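Local coordinates for protein glycosyltransferase Gtf1 (Streptococcus pneumoniae, PDB 4PQG) that is a glycosyltransferase of the GT-B type with an extended beta-sheet domain, and holds uridine-5'-diphosphate in a pocket, at residues A[145-150]-A[156-161]; A[235-240]-A[271-276]; A[297-300]-A[304-307]. All blocks are in the same frame, centred on the assembly; numbering follows the deposited sequence.

Contact 1 (A[145-150]-A[156-161]); sequences IRKDYF and CSEYFA
Strands 143-150 and 154-163 form a beta hairpin in the extended beta-sheet domain, and segments 145-150 and 156-161 run antiparallel along it, with K147 opposite E158 and Y149 opposite C156 as hydrogen-bonded pairs. K147 N gives its hydrogen to E158 O at 2.8 Å, and Y149 N reaches C156 O at 2.9 Å. On the face carrying K147, Y149, C156, E158 and F160, the phenol of Y149 donates from OH to E158 OE1 (2.5 Å); that oxygen lies in the plane of the ring, while the hydroxyl comes from above the carboxylate plane. A water bridges E158 OE1 and K147 NZ, and R172 on the next strand pairs with E158 OE2. The K147 chain, extended beyond CG, passes F160, its CE 3.7 Å from F160 CZ. The other face is organised round D148. R146 forms a salt bridge to this carboxylate through two nitrogens, NE to OD1 and NH2 to OD2, each at 2.8 Å. S157 OG donates to D148 OD1 (2.6 Å) from the opposite face of the carboxylate plane, giving that oxygen two donors; R154 adds a salt bridge to OD2. Side-chain networks on both faces thus accompany the backbone ladder of an antiparallel beta hairpin.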
loop_
_atom_site.group_PDB
_atom_site.type_symbol
_atom_site.label_atom_id
_atom_site.label_comp_id
_atom_site.label_asym_id
_atom_site.label_seq_id
_atom_site.Cartn_x
_atom_site.Cartn_y
_atom_site.Cartn_z
ATOM N N ILE A 145 3.565 -26.984 17.589
ATOM C CA ILE A 145 2.391 -27.810 17.354
ATOM C C ILE A 145 1.177 -26.975 16.907
ATOM O O ILE A 145 0.354 -27.436 16.144
ATOM C CB ILE A 145 2.101 -28.634 18.647
ATOM C CG1 ILE A 145 3.170 -29.721 18.836
ATOM C CG2 ILE A 145 0.706 -29.252 18.676
ATOM C CD1 ILE A 145 3.478 -30.512 17.575
ATOM N N ARG A 146 1.055 -25.756 17.405
ATOM C CA ARG A 146 -0.109 -24.923 17.098
ATOM C C ARG A 146 0.229 -23.462 17.297
ATOM O O ARG A 146 0.976 -23.102 18.229
ATOM C CB ARG A 146 -1.319 -25.300 17.972
ATOM C CG ARG A 146 -2.656 -24.737 17.471
ATOM C CD ARG A 146 -3.830 -25.253 18.314
ATOM N NE ARG A 146 -4.318 -24.305 19.314
ATOM C CZ ARG A 146 -5.029 -24.627 20.400
ATOM N NH1 ARG A 146 -5.333 -25.894 20.686
ATOM N NH2 ARG A 146 -5.437 -23.671 21.218
ATOM N N LYS A 147 -0.303 -22.634 16.402
ATOM C CA LYS A 147 -0.306 -21.187 16.553
ATOM C C LYS A 147 -1.730 -20.674 16.525
ATOM O O LYS A 147 -2.499 -20.996 15.603
ATOM C CB LYS A 147 0.460 -20.499 15.420
ATOM C CG LYS A 147 1.957 -20.686 15.430
ATOM C CD LYS A 147 2.628 -19.699 14.479
ATOM C CE LYS A 147 4.047 -20.142 14.136
ATOM N NZ LYS A 147 4.707 -19.284 13.097
ATOM N N ASP A 148 -2.078 -19.857 17.517
ATOM C CA ASP A 148 -3.387 -19.228 17.571
ATOM C C ASP A 148 -3.223 -17.736 17.318
ATOM O O ASP A 148 -2.206 -17.153 17.703
ATOM C CB ASP A 148 -4.024 -19.418 18.943
ATOM C CG ASP A 148 -4.498 -20.842 19.201
ATOM O OD1 ASP A 148 -4.548 -21.678 18.271
ATOM O OD2 ASP A 148 -4.848 -21.110 20.359
ATOM N N TYR A 149 -4.235 -17.141 16.679
ATOM C CA TYR A 149 -4.260 -15.730 16.306
ATOM C C TYR A 149 -5.511 -15.060 16.888
ATOM O O TYR A 149 -6.602 -15.602 16.751
ATOM C CB TYR A 149 -4.243 -15.614 14.783
ATOM C CG TYR A 149 -2.963 -16.166 14.193
ATOM C CD1 TYR A 149 -1.842 -15.348 14.029
ATOM C CD2 TYR A 149 -2.847 -17.523 13.855
ATOM C CE1 TYR A 149 -0.644 -15.867 13.537
ATOM C CE2 TYR A 149 -1.656 -18.041 13.350
ATOM C CZ TYR A 149 -0.564 -17.202 13.198
ATOM O OH TYR A 149 0.605 -17.693 12.680
ATOM N N PHE A 150 -5.351 -13.879 17.501
ATOM C CA PHE A 150 -6.404 -13.258 18.332
ATOM C C PHE A 150 -6.764 -11.821 17.947
ATOM O O PHE A 150 -5.876 -11.011 17.607
ATOM C CB PHE A 150 -5.990 -13.254 19.820
ATOM C CG PHE A 150 -5.558 -14.597 20.347
ATOM C CD1 PHE A 150 -6.498 -15.537 20.779
ATOM C CD2 PHE A 150 -4.209 -14.917 20.438
ATOM C CE1 PHE A 150 -6.098 -16.771 21.276
ATOM C CE2 PHE A 150 -3.802 -16.151 20.924
ATOM C CZ PHE A 150 -4.748 -17.081 21.346
ATOM N N CYS A 156 -8.186 -17.711 14.272
ATOM C CA CYS A 156 -7.465 -18.685 13.442
ATOM C C CYS A 156 -6.504 -19.535 14.285
ATOM O O CYS A 156 -5.868 -19.019 15.231
ATOM C CB CYS A 156 -6.691 -17.944 12.324
ATOM S SG CYS A 156 -5.616 -18.979 11.299
ATOM N N SER A 157 -6.408 -20.828 13.951
ATOM C CA SER A 157 -5.320 -21.697 14.427
ATOM C C SER A 157 -4.549 -22.310 13.254
ATOM O O SER A 157 -5.132 -22.661 12.225
ATOM C CB SER A 157 -5.829 -22.832 15.309
ATOM O OG SER A 157 -6.311 -22.352 16.540
ATOM N N GLU A 158 -3.241 -22.411 13.422
ATOM C CA GLU A 158 -2.378 -23.125 12.512
ATOM C C GLU A 158 -1.820 -24.345 13.218
ATOM O O GLU A 158 -1.367 -24.256 14.360
ATOM C CB GLU A 158 -1.217 -22.250 12.042
ATOM C CG GLU A 158 -1.617 -21.119 11.116
ATOM C CD GLU A 158 -0.426 -20.293 10.687
ATOM O OE1 GLU A 158 0.409 -19.948 11.548
ATOM O OE2 GLU A 158 -0.334 -19.983 9.482
ATOM N N TYR A 159 -1.803 -25.459 12.491
ATOM C CA TYR A 159 -1.356 -26.742 13.000
ATOM C C TYR A 159 -0.097 -27.175 12.262
ATOM O O TYR A 159 -0.028 -27.069 11.034
ATOM C CB TYR A 159 -2.466 -27.791 12.871
ATOM C CG TYR A 159 -3.739 -27.356 13.568
ATOM C CD1 TYR A 159 -3.897 -27.523 14.943
ATOM C CD2 TYR A 159 -4.762 -26.728 12.857
ATOM C CE1 TYR A 159 -5.065 -27.110 15.583
ATOM C CE2 TYR A 159 -5.924 -26.305 13.484
ATOM C CZ TYR A 159 -6.072 -26.505 14.839
ATOM O OH TYR A 159 -7.218 -26.082 15.449
ATOM N N PHE A 160 0.895 -27.614 13.039
ATOM C CA PHE A 160 2.216 -27.970 12.539
ATOM C C PHE A 160 2.626 -29.367 12.995
ATOM O O PHE A 160 2.232 -29.816 14.069
ATOM C CB PHE A 160 3.279 -27.003 13.078
ATOM C CG PHE A 160 3.092 -25.573 12.663
ATOM C CD1 PHE A 160 3.868 -25.024 11.651
ATOM C CD2 PHE A 160 2.173 -24.760 13.314
ATOM C CE1 PHE A 160 3.725 -23.690 11.286
ATOM C CE2 PHE A 160 2.019 -23.429 12.952
ATOM C CZ PHE A 160 2.795 -22.894 11.936
ATOM N N ALA A 161 3.434 -30.036 12.174
ATOM C CA ALA A 161 4.068 -31.301 12.555
ATOM C C ALA A 161 5.554 -31.287 12.143
ATOM O O ALA A 161 5.925 -30.643 11.155
ATOM C CB ALA A 161 3.340 -32.478 11.924
HETATM O O HOH W 1 2.999 -19.569 10.704
#

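Contact 2 (A[235-240]-A[271-276]); sequences VVFEEA and DYQFTN
The ring of F237 lies under the edge of Y272, whose CE2 stands 3.8 Å above the plane of F237 and over its centre. This T-shaped pair, with planes at 71° and centroids 5.2 Å apart, joins helix 233-240 to the short helix 271-275 in the Rossmann-like domain built on the seven-stranded parallel sheet. Y272 has CG anti to its backbone N, and this chi1 of -179° carries the phenol back toward helix 233-240, bringing its CE2 edge over the F237 face. At the far end of the phenylalanine, CZ touches Q273 CG at 3.7 Å, while the glutamine NE2 turns back to the carbonyl of Y269. N276 follows the helix and meets the rim of F237, its backbone O lying in the ring plane 3.5 Å from CE1. L226, L245 and V247 of the parallel sheet also pack against F237, so the phenylalanine sits between that sheet and helix 271-275. N276 folds back as well: its ND2 sits 3.3 Å above the plane of the Y272 ring, offset toward the rim, and donates to Y272 O (3.1 Å), a carbonyl that N276 N reaches from the opposite face of its plane.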
loop_
_atom_site.group_PDB
_atom_site.type_symbol
_atom_site.label_atom_id
_atom_site.label_comp_id
_atom_site.label_asym_id
_atom_site.label_seq_id
_atom_site.Cartn_x
_atom_site.Cartn_y
_atom_site.Cartn_z
ATOM N N VAL A 235 -11.639 -14.861 -11.920
ATOM C CA VAL A 235 -12.769 -15.091 -11.007
ATOM C C VAL A 235 -13.466 -13.777 -10.651
ATOM O O VAL A 235 -14.699 -13.707 -10.623
ATOM C CB VAL A 235 -12.296 -15.819 -9.726
ATOM C CG1 VAL A 235 -13.409 -15.857 -8.703
ATOM C CG2 VAL A 235 -11.834 -17.234 -10.075
ATOM N N VAL A 236 -12.685 -12.734 -10.384
ATOM C CA VAL A 236 -13.252 -11.404 -10.146
ATOM C C VAL A 236 -14.017 -10.884 -11.392
ATOM O O VAL A 236 -15.153 -10.403 -11.282
ATOM C CB VAL A 236 -12.156 -10.404 -9.681
ATOM C CG1 VAL A 236 -12.702 -8.984 -9.568
ATOM C CG2 VAL A 236 -11.598 -10.837 -8.344
ATOM N N PHE A 237 -13.394 -11.007 -12.564
ATOM C CA PHE A 237 -13.982 -10.574 -13.826
ATOM C C PHE A 237 -15.318 -11.268 -14.059
ATOM O O PHE A 237 -16.328 -10.606 -14.329
ATOM C CB PHE A 237 -13.023 -10.815 -15.018
ATOM C CG PHE A 237 -12.135 -9.628 -15.348
ATOM C CD1 PHE A 237 -11.983 -9.203 -16.669
ATOM C CD2 PHE A 237 -11.452 -8.936 -14.342
ATOM C CE1 PHE A 237 -11.184 -8.110 -16.987
ATOM C CE2 PHE A 237 -10.642 -7.839 -14.656
ATOM C CZ PHE A 237 -10.509 -7.425 -15.983
ATOM N N GLU A 238 -15.328 -12.592 -13.905
ATOM C CA GLU A 238 -16.520 -13.378 -14.181
ATOM C C GLU A 238 -17.659 -13.034 -13.230
ATOM O O GLU A 238 -18.793 -12.789 -13.668
ATOM C CB GLU A 238 -16.195 -14.864 -14.107
ATOM C CG GLU A 238 -15.437 -15.367 -15.321
ATOM C CD GLU A 238 -14.976 -16.800 -15.164
ATOM O OE1 GLU A 238 -15.153 -17.382 -14.070
ATOM O OE2 GLU A 238 -14.431 -17.347 -16.135
ATOM N N GLU A 239 -17.351 -12.986 -11.936
ATOM C CA GLU A 239 -18.361 -12.747 -10.921
ATOM C C GLU A 239 -18.824 -11.303 -10.845
ATOM O O GLU A 239 -19.893 -11.023 -10.300
ATOM C CB GLU A 239 -17.869 -13.210 -9.547
ATOM C CG GLU A 239 -17.546 -14.695 -9.479
ATOM C CD GLU A 239 -18.741 -15.556 -9.841
ATOM O OE1 GLU A 239 -19.864 -15.228 -9.385
ATOM O OE2 GLU A 239 -18.549 -16.548 -10.573
ATOM N N ALA A 240 -18.029 -10.388 -11.391
ATOM C CA ALA A 240 -18.381 -8.971 -11.383
ATOM C C ALA A 240 -19.310 -8.585 -12.539
ATOM O O ALA A 240 -19.846 -7.481 -12.540
ATOM C CB ALA A 240 -17.129 -8.106 -11.407
ATOM N N ASP A 271 -1.843 -6.860 -17.766
ATOM C CA ASP A 271 -1.926 -7.661 -18.971
ATOM C C ASP A 271 -3.257 -8.396 -19.071
ATOM O O ASP A 271 -3.884 -8.440 -20.152
ATOM C CB ASP A 271 -0.779 -8.669 -19.030
ATOM C CG ASP A 271 -0.835 -9.514 -20.264
ATOM O OD1 ASP A 271 -0.670 -8.944 -21.369
ATOM O OD2 ASP A 271 -1.070 -10.739 -20.137
ATOM N N TYR A 272 -3.678 -8.992 -17.957
ATOM C CA TYR A 272 -4.936 -9.734 -17.949
ATOM C C TYR A 272 -6.123 -8.802 -18.213
ATOM O O TYR A 272 -6.974 -9.082 -19.068
ATOM C CB TYR A 272 -5.156 -10.504 -16.624
ATOM C CG TYR A 272 -6.459 -11.277 -16.688
ATOM C CD1 TYR A 272 -6.516 -12.507 -17.336
ATOM C CD2 TYR A 272 -7.645 -10.742 -16.170
ATOM C CE1 TYR A 272 -7.703 -13.212 -17.438
ATOM C CE2 TYR A 272 -8.842 -11.441 -16.265
ATOM C CZ TYR A 272 -8.858 -12.669 -16.907
ATOM O OH TYR A 272 -10.015 -13.381 -17.020
ATOM N N GLN A 273 -6.184 -7.709 -17.456
ATOM C CA GLN A 273 -7.298 -6.776 -17.556
ATOM C C GLN A 273 -7.412 -6.129 -18.945
ATOM O O GLN A 273 -8.526 -5.924 -19.445
ATOM C CB GLN A 273 -7.236 -5.704 -16.463
ATOM C CG GLN A 273 -7.131 -6.241 -15.043
ATOM C CD GLN A 273 -5.683 -6.376 -14.576
ATOM O OE1 GLN A 273 -4.893 -7.146 -15.133
ATOM N NE2 GLN A 273 -5.335 -5.621 -13.550
ATOM N N PHE A 274 -6.267 -5.848 -19.572
ATOM C CA PHE A 274 -6.213 -5.190 -20.882
ATOM C C PHE A 274 -6.569 -6.183 -21.997
ATOM O O PHE A 274 -7.319 -5.845 -22.928
ATOM C CB PHE A 274 -4.816 -4.552 -21.123
ATOM C CG PHE A 274 -4.514 -3.361 -20.234
ATOM C CD1 PHE A 274 -5.505 -2.780 -19.440
ATOM C CD2 PHE A 274 -3.244 -2.796 -20.227
ATOM C CE1 PHE A 274 -5.227 -1.675 -18.650
ATOM C CE2 PHE A 274 -2.953 -1.680 -19.450
ATOM C CZ PHE A 274 -3.944 -1.118 -18.649
ATOM N N THR A 275 -6.070 -7.415 -21.882
ATOM C CA THR A 275 -6.431 -8.510 -22.801
ATOM C C THR A 275 -7.949 -8.706 -22.830
ATOM O O THR A 275 -8.547 -8.872 -23.897
ATOM C CB THR A 275 -5.733 -9.829 -22.389
ATOM O OG1 THR A 275 -4.313 -9.654 -22.485
ATOM C CG2 THR A 275 -6.158 -10.996 -23.283
ATOM N N ASN A 276 -8.565 -8.626 -21.655
ATOM C CA ASN A 276 -10.000 -8.853 -21.504
ATOM C C ASN A 276 -10.788 -7.576 -21.190
ATOM O O ASN A 276 -11.710 -7.589 -20.373
ATOM C CB ASN A 276 -10.215 -9.911 -20.412
ATOM C CG ASN A 276 -9.585 -11.238 -20.774
ATOM O OD1 ASN A 276 -10.103 -11.966 -21.622
ATOM N ND2 ASN A 276 -8.450 -11.557 -20.150
#

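Contact 3 (A[297-300]-A[304-307]); sequences QFAK and HQPK
One face of the F298 ring is covered by P306, whose CG stands 3.4 Å above the ring plane, shifted toward the rim. The contact is a CH-pi interaction: CG is 3.6 Å from the ring centroid and only 17° off the ring normal, with CD2 and CE2 of F298 as its nearest ring atoms. P306 CD extends the overlap back toward the root of the side chain, coming within 3.6 Å of F298 CG. The pyrrolidine thus lies across the inner part and one side of the benzene ring. F274 meets F298 edge-to-face and F283 is a further aromatic neighbour, so the phenylalanine is buried among apolar groups. H304 contributes its backbone more than its ring: its O approaches F298 CB at 3.7 Å, while the imidazole NE2 is bonded to the carbonyl of T275.

Q305 takes the outer side of the contact. Its chain bends at chi2 (-28°), folding the amide back toward the helix, where it lies beside A299. The placing of this amide is doubtful, since NE2 stands too close to the A299 backbone; as modelled, OE1 accepts from Q295 NE2, which also bonds P306 O.

Segment 297-300 belongs to the last turns of helix 288-301, and segment 304-307 is the return loop leading into strand 308-310. P306 packs on F298 of the helix and on F283 of strand 282-285, just before the edge strand 308-310 of the parallel sheet.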
loop_
_atom_site.group_PDB
_atom_site.type_symbol
_atom_site.label_atom_id
_atom_site.label_comp_id
_atom_site.label_asym_id
_atom_site.label_seq_id
_atom_site.Cartn_x
_atom_site.Cartn_y
_atom_site.Cartn_z
ATOM N N GLN A 297 -3.303 3.186 -27.313
ATOM C CA GLN A 297 -2.739 1.837 -27.375
ATOM C C GLN A 297 -3.819 0.777 -27.540
ATOM O O GLN A 297 -3.617 -0.200 -28.249
ATOM C CB GLN A 297 -1.828 1.554 -26.179
ATOM C CG GLN A 297 -0.519 2.329 -26.255
ATOM C CD GLN A 297 0.183 2.430 -24.921
ATOM O OE1 GLN A 297 -0.431 2.304 -23.860
ATOM N NE2 GLN A 297 1.482 2.642 -24.967
ATOM N N PHE A 298 -4.966 0.980 -26.895
ATOM C CA PHE A 298 -6.100 0.086 -27.101
ATOM C C PHE A 298 -6.501 0.035 -28.577
ATOM O O PHE A 298 -6.727 -1.047 -29.142
ATOM C CB PHE A 298 -7.280 0.474 -26.190
ATOM C CG PHE A 298 -7.249 -0.224 -24.847
ATOM C CD1 PHE A 298 -7.217 -1.622 -24.776
ATOM C CD2 PHE A 298 -7.225 0.502 -23.672
ATOM C CE1 PHE A 298 -7.160 -2.280 -23.553
ATOM C CE2 PHE A 298 -7.190 -0.139 -22.453
ATOM C CZ PHE A 298 -7.156 -1.535 -22.391
ATOM N N ALA A 299 -6.538 1.208 -29.206
ATOM C CA ALA A 299 -6.900 1.324 -30.621
ATOM C C ALA A 299 -5.838 0.728 -31.530
ATOM O O ALA A 299 -6.163 0.081 -32.518
ATOM C CB ALA A 299 -7.164 2.781 -30.985
ATOM N N LYS A 300 -4.570 0.931 -31.187
ATOM C CA LYS A 300 -3.464 0.492 -32.040
ATOM C C LYS A 300 -3.174 -1.014 -31.939
ATOM O O LYS A 300 -2.837 -1.665 -32.938
ATOM C CB LYS A 300 -2.211 1.304 -31.705
ATOM C CG LYS A 300 -1.122 1.268 -32.761
ATOM C CD LYS A 300 0.216 1.674 -32.162
ATOM C CE LYS A 300 1.070 2.443 -33.148
ATOM N NZ LYS A 300 1.354 1.636 -34.363
ATOM N N HIS A 304 -10.337 -3.798 -28.759
ATOM C CA HIS A 304 -11.232 -3.169 -27.781
ATOM C C HIS A 304 -11.134 -1.669 -27.824
ATOM O O HIS A 304 -10.077 -1.120 -28.113
ATOM C CB HIS A 304 -10.904 -3.590 -26.346
ATOM C CG HIS A 304 -10.719 -5.069 -26.153
ATOM N ND1 HIS A 304 -11.712 -5.954 -26.340
ATOM C CD2 HIS A 304 -9.607 -5.804 -25.744
ATOM C CE1 HIS A 304 -11.261 -7.196 -26.085
ATOM N NE2 HIS A 304 -9.973 -7.103 -25.715
ATOM N N GLN A 305 -12.228 -0.992 -27.497
ATOM C CA GLN A 305 -12.188 0.457 -27.279
ATOM C C GLN A 305 -12.916 0.773 -25.999
ATOM O O GLN A 305 -14.058 1.229 -26.025
ATOM C CB GLN A 305 -12.786 1.255 -28.450
ATOM C CG GLN A 305 -11.804 1.650 -29.547
ATOM C CD GLN A 305 -10.346 1.814 -29.100
ATOM O OE1 GLN A 305 -9.980 2.657 -28.253
ATOM N NE2 GLN A 305 -9.497 1.009 -29.697
ATOM N N PRO A 306 -12.247 0.534 -24.859
ATOM C CA PRO A 306 -12.916 0.646 -23.580
ATOM C C PRO A 306 -13.082 2.098 -23.165
ATOM O O PRO A 306 -12.409 2.983 -23.701
ATOM C CB PRO A 306 -11.966 -0.081 -22.627
ATOM C CG PRO A 306 -10.620 0.060 -23.238
ATOM C CD PRO A 306 -10.797 0.274 -24.715
ATOM N N LYS A 307 -13.990 2.326 -22.224
ATOM C CA LYS A 307 -14.160 3.619 -21.606
ATOM C C LYS A 307 -13.037 3.817 -20.596
ATOM O O LYS A 307 -12.717 2.912 -19.824
ATOM C CB LYS A 307 -15.515 3.709 -20.911
ATOM C CG LYS A 307 -15.713 5.018 -20.167
ATOM C CD LYS A 307 -17.153 5.246 -19.750
ATOM C CE LYS A 307 -17.353 6.720 -19.411
ATOM N NZ LYS A 307 -18.700 7.005 -18.846
#

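In the fold
Contacts 2 and 3 belong to the same Rossmann-like domain, with centres about 16 Å apart, and they touch directly. H304 NE2 of contact 3 lies 2.9 Å from T275 O of contact 2, a probable hydrogen bond, and F298 CZ packs on F274 CD1 at 3.6 Å. Helix 271-275 thus turns Y272 and Q273 to F237 and F274 to F298. Contact 1 stands apart in the extended beta-sheet domain, its centre about 35 Å from that of contact 2 and 49 Å from that of contact 3. In contact 2, the side chain of Q273 lies about 12 Å from the bound NAG.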